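Local coordinates for fimbrium subunit Fim1C (Bacteroides vulgatus, PDB 4QB7), which is probably a component of the tip of the fimbrium, the filamentous surface appendage that mediates cell adhesion and biofilm formation, at residues V141-H145 with T146-D150. Residues are numbered along the deposited sequence; the frame is centred on the assembly and turned at random.
Sequences VTDCH and TAIQD. With SO4 (sulfate ion), chain N.
An Asx turn runs into a short 3-10 turn where strand 141-143 ends, and His145 joins the two by packing on Ala147 and Ile148. Asp143 suits the strand end because one carboxylate oxygen can serve two donors: OD1 accepts hydrogen bonds from the backbone N of His145 at 3.2 Å, nearly along its own C-O axis, and from the ring ND1 of His145. With CG anti to the backbone N (chi1 -174°), Asp143 brings its carboxylate carbon CG to the edge of the imidazole, in its plane, while OD2 accepts from the backbone N of Lys163 on strand 159-178. Held this way, the ring packs obliquely against small and branched aliphatic groups: CD2 of His145 lies 3.5 Å from CB of Ala147, and CE1 lies 3.7 Å from CG2 of Ile148. The buried Ile148 also brings CD1 against the Asp143 carboxylate. His145 O accepts a weak hydrogen bond from Ile148 N (3.4 Å) and another from a water that in turn accepts from Gln149 NE2. A sulfate, probably a crystallisation additive, is hydrogen-bonded by Thr146, whose backbone N reaches O2 (3.1 Å) and whose hydroxyl OG1 reaches O4; threonine thus offers a side-chain donor beside its N-H. The carboxylate at ND1 and the sulfate oxygen near the ring edge would both be expected to stabilise a protonated imidazole.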
loop_
_atom_site.group_PDB
_atom_site.type_symbol
_atom_site.label_atom_id
_atom_site.label_comp_id
_atom_site.label_asym_id
_atom_site.label_seq_id
_atom_site.Cartn_x
_atom_site.Cartn_y
_atom_site.Cartn_z
ATOM N N VAL A 141 -3.638 4.097 -5.592
ATOM C CA VAL A 141 -3.584 5.542 -5.413
ATOM C C VAL A 141 -4.893 6.136 -5.897
ATOM O O VAL A 141 -5.523 5.606 -6.815
ATOM C CB VAL A 141 -2.344 6.234 -6.062
ATOM C CG1 VAL A 141 -1.045 5.746 -5.460
ATOM C CG2 VAL A 141 -2.323 6.097 -7.571
ATOM N N THR A 142 -5.344 7.202 -5.255
ATOM C CA THR A 142 -6.579 7.853 -5.692
ATOM C C THR A 142 -6.414 9.342 -5.663
ATOM O O THR A 142 -5.500 9.872 -5.032
ATOM C CB THR A 142 -7.818 7.468 -4.867
ATOM O OG1 THR A 142 -7.773 8.179 -3.620
ATOM C CG2 THR A 142 -7.973 5.974 -4.679
ATOM N N ASP A 143 -7.340 10.008 -6.320
ATOM C CA ASP A 143 -7.411 11.440 -6.363
ATOM C C ASP A 143 -8.862 11.874 -6.204
ATOM O O ASP A 143 -9.685 11.605 -7.073
ATOM C CB ASP A 143 -6.808 11.972 -7.666
ATOM C CG ASP A 143 -6.736 13.479 -7.708
ATOM O OD1 ASP A 143 -7.249 14.124 -6.766
ATOM O OD2 ASP A 143 -6.202 14.015 -8.691
ATOM N N CYS A 144 -9.157 12.534 -5.083
ATOM C CA CYS A 144 -10.457 13.115 -4.785
ATOM C C CYS A 144 -10.269 14.506 -4.130
ATOM O O CYS A 144 -11.111 14.950 -3.347
ATOM C CB CYS A 144 -11.321 12.181 -3.941
ATOM S SG CYS A 144 -10.625 11.755 -2.328
ATOM N N HIS A 145 -9.181 15.225 -4.521
ATOM C CA HIS A 145 -8.916 16.565 -3.999
ATOM C C HIS A 145 -9.868 17.576 -4.697
ATOM O O HIS A 145 -10.329 17.345 -5.827
ATOM C CB HIS A 145 -7.407 16.954 -4.024
ATOM C CG HIS A 145 -6.803 17.378 -5.331
ATOM N ND1 HIS A 145 -6.645 16.489 -6.388
ATOM C CD2 HIS A 145 -6.184 18.540 -5.655
ATOM C CE1 HIS A 145 -6.012 17.156 -7.343
ATOM N NE2 HIS A 145 -5.697 18.388 -6.944
ATOM N N THR A 146 -10.248 18.628 -3.943
ATOM C CA THR A 146 -11.247 19.633 -4.309
ATOM C C THR A 146 -10.816 20.489 -5.502
ATOM O O THR A 146 -11.675 20.977 -6.226
ATOM C CB THR A 146 -11.624 20.491 -3.086
ATOM O OG1 THR A 146 -10.504 21.276 -2.687
ATOM C CG2 THR A 146 -12.077 19.645 -1.893
ATOM N N ALA A 147 -9.507 20.637 -5.737
ATOM C CA ALA A 147 -8.989 21.429 -6.848
ATOM C C ALA A 147 -9.279 20.785 -8.229
ATOM O O ALA A 147 -9.014 21.426 -9.232
ATOM C CB ALA A 147 -7.504 21.668 -6.674
ATOM N N ILE A 148 -9.845 19.563 -8.293
ATOM C CA ILE A 148 -10.229 18.974 -9.580
ATOM C C ILE A 148 -11.769 18.819 -9.628
ATOM O O ILE A 148 -12.300 18.173 -10.526
ATOM C CB ILE A 148 -9.471 17.698 -9.995
ATOM C CG1 ILE A 148 -9.615 16.542 -8.976
ATOM C CG2 ILE A 148 -8.020 18.043 -10.310
ATOM C CD1 ILE A 148 -9.334 15.157 -9.561
ATOM N N GLN A 149 -12.470 19.474 -8.684
ATOM C CA GLN A 149 -13.928 19.567 -8.610
ATOM C C GLN A 149 -14.370 20.936 -9.087
ATOM O O GLN A 149 -13.635 21.925 -8.919
ATOM C CB GLN A 149 -14.435 19.326 -7.190
ATOM C CG GLN A 149 -13.939 18.028 -6.624
ATOM C CD GLN A 149 -14.436 17.747 -5.234
ATOM O OE1 GLN A 149 -15.092 18.575 -4.586
ATOM N NE2 GLN A 149 -14.106 16.560 -4.745
ATOM N N ASP A 150 -15.571 21.003 -9.692
ATOM C CA ASP A 150 -16.175 22.247 -10.220
ATOM C C ASP A 150 -15.224 22.972 -11.177
ATOM O O ASP A 150 -14.971 24.174 -11.038
ATOM C CB ASP A 150 -16.611 23.184 -9.079
ATOM C CG ASP A 150 -17.754 22.672 -8.243
ATOM O OD1 ASP A 150 -18.569 21.861 -8.769
ATOM O OD2 ASP A 150 -17.859 23.096 -7.081
HETATM S S SO4 N . -7.908 19.236 -1.040
HETATM O O1 SO4 N . -6.702 18.476 -0.689
HETATM O O2 SO4 N . -9.036 18.305 -1.079
HETATM O O3 SO4 N . -8.180 20.232 -0.003
HETATM O O4 SO4 N . -7.694 19.933 -2.345
HETATM O O HOH W 1 -12.090 15.374 -6.614
#